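Local coordinates for protein putative poly(3-hydroxybutyrate) depolymerase LpqC (Bordetella parapertussis 12822, PDB 3D0K) that probably hydrolyses ester bonds, as a putative poly(3-hydroxybutyrate) depolymerase with an alpha-beta-alpha sandwich fold, at residues A[98-106]-A[149-157]; A[163-173]-A[206-216]. All coordinates share one frame; numbering follows the deposited sequence.

Contact 1 of 2, residues A[98-106]-A[149-157]. With SO4 (sulfate ion), chain I; SO4 (sulfate ion), chain E.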
loop_
_atom_site.group_PDB
_atom_site.type_symbol
_atom_site.label_atom_id
_atom_site.label_comp_id
_atom_site.label_asym_id
_atom_site.label_seq_id
_atom_site.Cartn_x
_atom_site.Cartn_y
_atom_site.Cartn_z
ATOM N N VAL A 98 7.150 10.076 -9.158
ATOM C CA VAL A 98 6.226 8.952 -9.247
ATOM C C VAL A 98 6.906 7.719 -9.903
ATOM O O VAL A 98 6.487 6.600 -9.650
ATOM C CB VAL A 98 4.915 9.337 -9.994
ATOM C CG1 VAL A 98 4.201 10.510 -9.262
ATOM C CG2 VAL A 98 5.169 9.645 -11.474
ATOM N N GLU A 99 7.946 7.926 -10.729
ATOM C CA GLU A 99 8.616 6.800 -11.393
ATOM C C GLU A 99 9.218 5.811 -10.393
ATOM O O GLU A 99 9.174 4.586 -10.620
ATOM C CB GLU A 99 9.673 7.286 -12.426
ATOM C CG GLU A 99 9.023 8.016 -13.641
ATOM C CD GLU A 99 8.726 9.517 -13.377
ATOM O OE1 GLU A 99 8.359 10.179 -14.371
ATOM O OE2 GLU A 99 8.902 10.055 -12.236
ATOM N N SER A 100 9.763 6.324 -9.275
ATOM C CA SER A 100 10.504 5.472 -8.352
ATOM C C SER A 100 9.628 4.920 -7.257
ATOM O O SER A 100 9.944 3.859 -6.686
ATOM C CB SER A 100 11.653 6.245 -7.666
ATOM O OG SER A 100 12.481 6.907 -8.624
ATOM N N TYR A 101 8.602 5.672 -6.880
ATOM C CA TYR A 101 7.783 5.250 -5.766
ATOM C C TYR A 101 6.429 4.689 -6.269
ATOM O O TYR A 101 6.268 3.480 -6.328
ATOM C CB TYR A 101 7.576 6.401 -4.739
ATOM C CG TYR A 101 6.656 5.985 -3.578
ATOM C CD1 TYR A 101 6.951 4.846 -2.816
ATOM C CD2 TYR A 101 5.534 6.762 -3.222
ATOM C CE1 TYR A 101 6.142 4.479 -1.742
ATOM C CE2 TYR A 101 4.681 6.384 -2.126
ATOM C CZ TYR A 101 5.021 5.230 -1.403
ATOM O OH TYR A 101 4.201 4.851 -0.347
ATOM N N ASN A 102 5.475 5.579 -6.592
ATOM C CA ASN A 102 4.187 5.171 -7.181
ATOM C C ASN A 102 4.281 4.025 -8.226
ATOM O O ASN A 102 3.448 3.103 -8.217
ATOM C CB ASN A 102 3.458 6.323 -7.906
ATOM C CG ASN A 102 3.345 7.609 -7.131
ATOM O OD1 ASN A 102 2.308 8.334 -7.282
ATOM N ND2 ASN A 102 4.384 7.975 -6.386
ATOM N N ASN A 103 5.200 4.162 -9.192
ATOM C CA ASN A 103 5.328 3.259 -10.344
ATOM C C ASN A 103 6.372 2.143 -10.151
ATOM O O ASN A 103 6.634 1.342 -11.086
ATOM C CB ASN A 103 5.680 4.021 -11.651
ATOM C CG ASN A 103 4.692 5.161 -11.998
ATOM O OD1 ASN A 103 4.927 5.935 -12.963
ATOM N ND2 ASN A 103 3.627 5.293 -11.228
ATOM N N GLY A 104 6.969 2.083 -8.960
ATOM C CA GLY A 104 7.764 0.882 -8.592
ATOM C C GLY A 104 9.128 0.728 -9.305
ATOM O O GLY A 104 9.714 -0.355 -9.281
ATOM N N ARG A 105 9.633 1.786 -9.923
ATOM C CA ARG A 105 10.879 1.679 -10.743
ATOM C C ARG A 105 10.780 0.488 -11.744
ATOM O O ARG A 105 11.700 -0.344 -11.823
ATOM C CB ARG A 105 12.124 1.488 -9.831
ATOM C CG ARG A 105 12.818 2.736 -9.436
ATOM C CD ARG A 105 14.165 2.534 -8.727
ATOM N NE ARG A 105 15.213 2.334 -9.688
ATOM C CZ ARG A 105 15.944 1.230 -9.812
ATOM N NH1 ARG A 105 16.854 1.157 -10.771
ATOM N NH2 ARG A 105 15.776 0.208 -8.990
ATOM N N ALA A 106 9.636 0.377 -12.428
ATOM C CA ALA A 106 9.336 -0.772 -13.286
ATOM C C ALA A 106 10.234 -0.796 -14.540
ATOM O O ALA A 106 10.402 -1.844 -15.178
ATOM C CB ALA A 106 7.910 -0.766 -13.695
ATOM N N ALA A 149 -0.516 8.353 -3.050
ATOM C CA ALA A 149 0.585 7.693 -3.800
ATOM C C ALA A 149 0.873 6.294 -3.270
ATOM O O ALA A 149 1.293 5.404 -4.023
ATOM C CB ALA A 149 1.910 8.529 -3.794
ATOM N N GLY A 150 0.672 6.108 -1.965
ATOM C CA GLY A 150 0.939 4.820 -1.364
ATOM C C GLY A 150 -0.229 3.864 -1.694
ATOM O O GLY A 150 -0.041 2.686 -1.698
ATOM N N GLY A 151 -1.440 4.372 -1.978
ATOM C CA GLY A 151 -2.531 3.481 -2.440
ATOM C C GLY A 151 -2.259 3.137 -3.939
ATOM O O GLY A 151 -2.607 2.032 -4.402
ATOM N N GLN A 152 -1.634 4.056 -4.688
ATOM C CA GLN A 152 -1.094 3.667 -6.037
ATOM C C GLN A 152 -0.062 2.516 -5.886
ATOM O O GLN A 152 -0.154 1.504 -6.571
ATOM C CB GLN A 152 -0.453 4.825 -6.729
ATOM C CG GLN A 152 -1.405 5.964 -7.039
ATOM C CD GLN A 152 -0.730 7.016 -7.885
ATOM O OE1 GLN A 152 0.068 6.683 -8.730
ATOM N NE2 GLN A 152 -1.087 8.295 -7.681
ATOM N N PHE A 153 0.894 2.685 -4.972
ATOM C CA PHE A 153 1.923 1.666 -4.702
ATOM C C PHE A 153 1.310 0.309 -4.350
ATOM O O PHE A 153 1.709 -0.714 -4.910
ATOM C CB PHE A 153 2.785 2.214 -3.553
ATOM C CG PHE A 153 3.969 1.361 -3.144
ATOM C CD1 PHE A 153 3.807 0.295 -2.237
ATOM C CD2 PHE A 153 5.259 1.700 -3.570
ATOM C CE1 PHE A 153 4.894 -0.446 -1.825
ATOM C CE2 PHE A 153 6.375 0.955 -3.109
ATOM C CZ PHE A 153 6.176 -0.088 -2.234
ATOM N N VAL A 154 0.350 0.304 -3.421
ATOM C CA VAL A 154 -0.223 -0.942 -2.941
ATOM C C VAL A 154 -0.956 -1.741 -4.037
ATOM O O VAL A 154 -0.751 -2.962 -4.152
ATOM C CB VAL A 154 -1.099 -0.679 -1.688
ATOM C CG1 VAL A 154 -2.064 -1.859 -1.366
ATOM C CG2 VAL A 154 -0.211 -0.299 -0.507
ATOM N N HIS A 155 -1.798 -1.070 -4.846
ATOM C CA HIS A 155 -2.546 -1.841 -5.880
ATOM C C HIS A 155 -1.642 -2.319 -7.010
ATOM O O HIS A 155 -1.882 -3.376 -7.585
ATOM C CB HIS A 155 -3.824 -1.137 -6.401
ATOM C CG HIS A 155 -3.583 -0.027 -7.380
ATOM N ND1 HIS A 155 -3.674 -0.211 -8.748
ATOM C CD2 HIS A 155 -3.381 1.299 -7.192
ATOM C CE1 HIS A 155 -3.475 0.956 -9.362
ATOM N NE2 HIS A 155 -3.253 1.875 -8.439
ATOM N N ARG A 156 -0.559 -1.585 -7.241
ATOM C CA ARG A 156 0.415 -1.965 -8.285
ATOM C C ARG A 156 1.316 -3.078 -7.725
ATOM O O ARG A 156 1.762 -3.917 -8.474
ATOM C CB ARG A 156 1.251 -0.779 -8.714
ATOM C CG ARG A 156 0.376 0.225 -9.494
ATOM C CD ARG A 156 1.143 1.403 -10.042
ATOM N NE ARG A 156 0.119 2.260 -10.685
ATOM C CZ ARG A 156 0.052 3.586 -10.636
ATOM N NH1 ARG A 156 0.991 4.301 -10.023
ATOM N NH2 ARG A 156 -0.960 4.222 -11.239
ATOM N N LEU A 157 1.552 -3.061 -6.417
ATOM C CA LEU A 157 2.238 -4.152 -5.742
ATOM C C LEU A 157 1.410 -5.443 -5.933
ATOM O O LEU A 157 1.933 -6.512 -6.327
ATOM C CB LEU A 157 2.420 -3.792 -4.258
ATOM C CG LEU A 157 3.116 -4.827 -3.350
ATOM C CD1 LEU A 157 3.714 -4.160 -2.127
ATOM C CD2 LEU A 157 2.230 -6.047 -2.910
HETATM S S SO4 I . 6.592 13.773 -9.848
HETATM O O1 SO4 I . 5.250 14.104 -10.347
HETATM O O2 SO4 I . 7.033 12.504 -10.432
HETATM O O3 SO4 I . 7.479 14.888 -10.213
HETATM O O4 SO4 I . 6.537 13.677 -8.383
HETATM S S SO4 E . -1.934 10.938 -5.435
HETATM O O1 SO4 E . -2.131 9.492 -5.320
HETATM O O2 SO4 E . -1.236 11.164 -6.710
HETATM O O3 SO4 E . -3.135 11.724 -5.459
HETATM O O4 SO4 E . -0.984 11.457 -4.473
HETATM O O HOH W 1 1.998 7.472 -11.356
#
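Tyr-101 lays its phenol along the first turn of helix 149-157, and following it outward shows how one aromatic side chain packs beside the start of a helix. At CB the bond points past the helix; with CG anti to the backbone N (chi1 178°), the ring then swings back toward Ala-149, Gly-150 and Phe-153. CD2 and CE2 border the methyl of Ala-149, with Tyr-101 CE2 3.9 Å from Ala-149 CB. The other flank, CD1 and CE1, meets Phe-153; Tyr-101 CE1 lies 3.4 Å from Phe-153 CD2. These two rings are not a full stack: the planes are near parallel, at 29°, but the rings are slid apart and barely overlap. At the tip, Tyr-101 OH passes 3.4 Å from Gly-150 CA, close over an alpha carbon that carries no side chain, and is hydrogen-bonded to His-61 O. The backbone adds Tyr-101 O at the edge of the Phe-153 ring, 3.4 Å from Phe-153 CD2.

One helical turn on, the extended Arg-156 reaches the same turn 101-104. Its NH1 makes a weak but nearly straight bond to Asn-102 O (3.3 Å, 167° at the hydrogen). A shorter but bent one runs from Arg-156 NH1 to Gln-152 OE1 (2.9 Å), which it meets on a lone pair. Thr-178 OG1 takes NE, so the guanidinium is fixed from two ends. Gln-152 NE2 instead donates to O1 of the chain E sulfate, probably an ion from the crystallisation liquor, at 2.8 Å.

Behind the contact, Val-154 and Leu-157 pack on strand 142-147, while Phe-153 and Leu-157 touch helix 122-133; the helix is thus lodged between sheet and loop.

Contact 2 of 2, residues A[163-173]-A[206-216]; sequences HAPFHAVTAAN and YPMTILAGDQD
Strands 168-172 and 209-213 are the two parallel neighbours of a beta-alpha-beta unit whose connection includes helix 197-205, and Thr-170, Ala-171 and Ala-172 pair with Thr-209, Ile-210 and Leu-211. Four backbone bonds join them, donors alternating between the strands: Thr-209 N to Val-169 O, Ala-171 N to Thr-209 O, Leu-211 N to Ala-171 O (2.8 Å) and Asn-173 N to Leu-211 O. Thr-170 and Thr-209 lie side by side on one face, a water joining their hydroxyls. On that same face Thr-170 CG2, anti to the backbone N, rests 3.7 Å from Leu-211 CB.

Before the strands, Tyr-206 crosses over Val-169, its CE1 against CG2, and turns an edge toward the face of His-163 in an offset edge-to-face pair with planes at 73°. Its OH donates to Phe-166 O at 2.7 Å, from well above the carbonyl plane rather than along a lone pair.

At the far end, Asn-173 carries the pairing on with its side chain. Asn-173 OD1 takes the N-H of Gly-213 in plane, on a lone pair, at 3.0 Å and 171°, while a water bridges the same oxygen to Gly-213 O. Its amide stands at 90° to the carboxylate of Asp-216, which lies against its CB and CG. Asp-216 OD2 is hydrogen-bonded to His-271 ND1 and OD1 forms a salt bridge with Arg-237.

Such an acid, on a loop just past a parallel strand, here next to last in the sheet, and facing a histidine, is typical of the alpha/beta-hydrolase fold, where Asp-216, His-271 and Ser-148 would probably form the catalytic triad.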
loop_
_atom_site.group_PDB
_atom_site.type_symbol
_atom_site.label_atom_id
_atom_site.label_comp_id
_atom_site.label_asym_id
_atom_site.label_seq_id
_atom_site.Cartn_x
_atom_site.Cartn_y
_atom_site.Cartn_z
ATOM N N HIS A 163 1.170 -12.879 -3.621
ATOM C CA HIS A 163 0.250 -12.440 -2.564
ATOM C C HIS A 163 0.411 -13.160 -1.237
ATOM O O HIS A 163 -0.170 -12.726 -0.227
ATOM C CB HIS A 163 -1.196 -12.544 -3.013
ATOM C CG HIS A 163 -1.522 -11.652 -4.163
ATOM N ND1 HIS A 163 -2.584 -11.902 -4.999
ATOM C CD2 HIS A 163 -0.861 -10.580 -4.692
ATOM C CE1 HIS A 163 -2.616 -10.984 -5.954
ATOM N NE2 HIS A 163 -1.588 -10.164 -5.793
ATOM N N ALA A 164 1.200 -14.233 -1.241
ATOM C CA ALA A 164 1.377 -15.072 -0.037
ATOM C C ALA A 164 1.678 -14.335 1.291
ATOM O O ALA A 164 1.104 -14.711 2.327
ATOM C CB ALA A 164 2.395 -16.300 -0.293
ATOM N N PRO A 165 2.538 -13.285 1.278
ATOM C CA PRO A 165 2.823 -12.612 2.542
ATOM C C PRO A 165 1.626 -11.844 3.165
ATOM O O PRO A 165 1.694 -11.512 4.340
ATOM C CB PRO A 165 3.931 -11.623 2.156
ATOM C CG PRO A 165 4.532 -12.187 0.885
ATOM C CD PRO A 165 3.345 -12.714 0.180
ATOM N N PHE A 166 0.570 -11.564 2.398
ATOM C CA PHE A 166 -0.442 -10.600 2.817
ATOM C C PHE A 166 -1.797 -11.207 3.150
ATOM O O PHE A 166 -2.429 -11.857 2.305
ATOM C CB PHE A 166 -0.608 -9.502 1.745
ATOM C CG PHE A 166 0.709 -8.918 1.308
ATOM C CD1 PHE A 166 1.303 -9.322 0.095
ATOM C CD2 PHE A 166 1.379 -8.028 2.133
ATOM C CE1 PHE A 166 2.525 -8.795 -0.293
ATOM C CE2 PHE A 166 2.631 -7.492 1.775
ATOM C CZ PHE A 166 3.202 -7.873 0.544
ATOM N N HIS A 167 -2.227 -10.994 4.389
ATOM C CA HIS A 167 -3.560 -11.422 4.862
ATOM C C HIS A 167 -4.733 -10.497 4.441
ATOM O O HIS A 167 -5.865 -10.953 4.168
ATOM C CB HIS A 167 -3.516 -11.510 6.376
ATOM C CG HIS A 167 -4.837 -11.804 7.004
ATOM N ND1 HIS A 167 -5.419 -13.056 6.962
ATOM C CD2 HIS A 167 -5.693 -11.005 7.691
ATOM C CE1 HIS A 167 -6.580 -13.015 7.599
ATOM N NE2 HIS A 167 -6.768 -11.779 8.046
ATOM N N ALA A 168 -4.459 -9.199 4.392
ATOM C CA ALA A 168 -5.463 -8.196 4.001
ATOM C C ALA A 168 -4.733 -7.036 3.389
ATOM O O ALA A 168 -3.600 -6.720 3.800
ATOM C CB ALA A 168 -6.269 -7.711 5.227
ATOM N N VAL A 169 -5.376 -6.366 2.421
ATOM C CA VAL A 169 -4.771 -5.290 1.657
ATOM C C VAL A 169 -5.869 -4.254 1.345
ATOM O O VAL A 169 -6.964 -4.596 0.887
ATOM C CB VAL A 169 -4.147 -5.764 0.308
ATOM C CG1 VAL A 169 -3.553 -4.546 -0.480
ATOM C CG2 VAL A 169 -3.049 -6.863 0.574
ATOM N N THR A 170 -5.553 -3.013 1.650
ATOM C CA THR A 170 -6.420 -1.870 1.386
ATOM C C THR A 170 -5.655 -0.742 0.688
ATOM O O THR A 170 -4.618 -0.274 1.175
ATOM C CB THR A 170 -6.995 -1.352 2.680
ATOM O OG1 THR A 170 -7.842 -2.351 3.235
ATOM C CG2 THR A 170 -7.812 -0.046 2.424
ATOM N N ALA A 171 -6.209 -0.265 -0.443
ATOM C CA ALA A 171 -5.640 0.877 -1.101
ATOM C C ALA A 171 -6.629 2.023 -0.928
ATOM O O ALA A 171 -7.795 1.905 -1.287
ATOM C CB ALA A 171 -5.405 0.591 -2.598
ATOM N N ALA A 172 -6.183 3.105 -0.311
ATOM C CA ALA A 172 -7.092 4.137 0.089
ATOM C C ALA A 172 -6.869 5.415 -0.756
ATOM O O ALA A 172 -5.741 5.912 -0.833
ATOM C CB ALA A 172 -6.901 4.427 1.594
ATOM N N ASN A 173 -7.918 5.976 -1.343
ATOM C CA ASN A 173 -7.763 7.220 -2.169
ATOM C C ASN A 173 -6.542 7.250 -3.113
ATOM O O ASN A 173 -5.830 8.244 -3.130
ATOM C CB ASN A 173 -7.739 8.528 -1.298
ATOM C CG ASN A 173 -9.027 8.731 -0.499
ATOM O OD1 ASN A 173 -10.087 8.237 -0.896
ATOM N ND2 ASN A 173 -8.920 9.389 0.688
ATOM N N TYR A 206 -8.030 -11.583 -5.458
ATOM C CA TYR A 206 -7.630 -11.208 -4.109
ATOM C C TYR A 206 -8.714 -10.320 -3.485
ATOM O O TYR A 206 -9.257 -9.444 -4.164
ATOM C CB TYR A 206 -6.260 -10.500 -4.109
ATOM C CG TYR A 206 -5.703 -10.426 -2.660
ATOM C CD1 TYR A 206 -6.086 -9.398 -1.811
ATOM C CD2 TYR A 206 -4.847 -11.427 -2.149
ATOM C CE1 TYR A 206 -5.644 -9.333 -0.509
ATOM C CE2 TYR A 206 -4.380 -11.367 -0.826
ATOM C CZ TYR A 206 -4.787 -10.298 -0.015
ATOM O OH TYR A 206 -4.325 -10.210 1.289
ATOM N N PRO A 207 -9.040 -10.535 -2.200
ATOM C CA PRO A 207 -10.062 -9.657 -1.567
ATOM C C PRO A 207 -9.558 -8.249 -1.169
ATOM O O PRO A 207 -9.692 -7.832 -0.004
ATOM C CB PRO A 207 -10.496 -10.471 -0.345
ATOM C CG PRO A 207 -9.184 -11.149 0.091
ATOM C CD PRO A 207 -8.567 -11.594 -1.276
HETATM N N MSE A 208 -9.001 -7.522 -2.121
HETATM C CA MSE A 208 -8.454 -6.217 -1.852
HETATM C C MSE A 208 -9.601 -5.265 -1.571
HETATM O O MSE A 208 -10.579 -5.342 -2.274
HETATM C CB MSE A 208 -7.713 -5.713 -3.128
HETATM C CG MSE A 208 -7.114 -4.344 -2.877
HETATM SE SE MSE A 208 -5.840 -3.944 -4.361
HETATM C CE MSE A 208 -4.985 -5.660 -4.204
ATOM N N THR A 209 -9.471 -4.367 -0.578
ATOM C CA THR A 209 -10.433 -3.269 -0.357
ATOM C C THR A 209 -9.905 -2.025 -1.073
ATOM O O THR A 209 -8.738 -1.618 -0.911
ATOM C CB THR A 209 -10.594 -2.928 1.149
ATOM O OG1 THR A 209 -10.985 -4.100 1.852
ATOM C CG2 THR A 209 -11.640 -1.840 1.390
ATOM N N ILE A 210 -10.784 -1.407 -1.847
ATOM C CA ILE A 210 -10.536 -0.090 -2.347
ATOM C C ILE A 210 -11.280 0.824 -1.425
ATOM O O ILE A 210 -12.522 0.759 -1.359
ATOM C CB ILE A 210 -11.047 0.069 -3.767
ATOM C CG1 ILE A 210 -10.339 -0.968 -4.680
ATOM C CG2 ILE A 210 -10.920 1.540 -4.206
ATOM C CD1 ILE A 210 -11.250 -1.263 -5.972
ATOM N N LEU A 211 -10.540 1.646 -0.658
ATOM C CA LEU A 211 -11.193 2.484 0.358
ATOM C C LEU A 211 -11.230 3.918 -0.169
ATOM O O LEU A 211 -10.163 4.533 -0.401
ATOM C CB LEU A 211 -10.460 2.437 1.675
ATOM C CG LEU A 211 -11.081 2.946 2.965
ATOM C CD1 LEU A 211 -12.383 2.179 3.371
ATOM C CD2 LEU A 211 -10.064 2.829 4.146
ATOM N N ALA A 212 -12.437 4.423 -0.369
ATOM C CA ALA A 212 -12.619 5.701 -1.090
ATOM C C ALA A 212 -13.441 6.704 -0.263
ATOM O O ALA A 212 -14.601 6.444 0.047
ATOM C CB ALA A 212 -13.249 5.445 -2.481
ATOM N N GLY A 213 -12.851 7.854 0.078
ATOM C CA GLY A 213 -13.593 8.907 0.779
ATOM C C GLY A 213 -14.498 9.588 -0.210
ATOM O O GLY A 213 -14.064 9.956 -1.320
ATOM N N ASP A 214 -15.775 9.750 0.142
ATOM C CA ASP A 214 -16.722 10.351 -0.801
ATOM C C ASP A 214 -16.661 11.872 -0.893
ATOM O O ASP A 214 -17.369 12.491 -1.696
ATOM C CB ASP A 214 -18.152 9.816 -0.607
ATOM C CG ASP A 214 -18.852 10.354 0.645
ATOM O OD1 ASP A 214 -18.337 11.282 1.328
ATOM O OD2 ASP A 214 -19.962 9.830 0.931
ATOM N N GLN A 215 -15.815 12.465 -0.057
ATOM C CA GLN A 215 -15.462 13.860 -0.131
ATOM C C GLN A 215 -14.067 14.061 -0.792
ATOM O O GLN A 215 -13.558 15.179 -0.814
ATOM C CB GLN A 215 -15.491 14.504 1.273
ATOM C CG GLN A 215 -16.877 14.495 1.966
ATOM C CD GLN A 215 -17.974 15.077 1.084
ATOM O OE1 GLN A 215 -18.878 14.357 0.671
ATOM N NE2 GLN A 215 -17.872 16.375 0.754
ATOM N N ASP A 216 -13.459 13.004 -1.356
ATOM C CA ASP A 216 -12.191 13.201 -2.084
ATOM C C ASP A 216 -12.560 13.586 -3.511
ATOM O O ASP A 216 -12.443 12.790 -4.470
ATOM C CB ASP A 216 -11.290 11.940 -2.008
ATOM C CG ASP A 216 -9.821 12.229 -2.328
ATOM O OD1 ASP A 216 -9.486 13.251 -2.965
ATOM O OD2 ASP A 216 -8.965 11.411 -1.945
HETATM O O HOH W 2 -8.099 -7.490 2.124
HETATM O O HOH W 3 -8.824 -5.220 3.304
HETATM O O HOH W 4 -11.896 8.615 -2.969
#

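How the contacts relate
Both contacts are largely buried, yet they illustrate two layers of one fold. Contact 1 sets a loop against a helix through aromatic packing and side-chain polar links; contact 2 lies within the sheet and is held chiefly by regular backbone bonds, its His-163 and Tyr-206 end being the more exposed. They follow each other along the chain and meet where helix 149-160 covers strand 168-172: Val-154 packs on Val-169, Gly-151 O on Ala-171 CB, and Leu-157 on Phe-166. Each also reaches the probable active site from its own layer, contact 1 through Gly-150 of what is probably the nucleophile elbow and contact 2 through Asp-216.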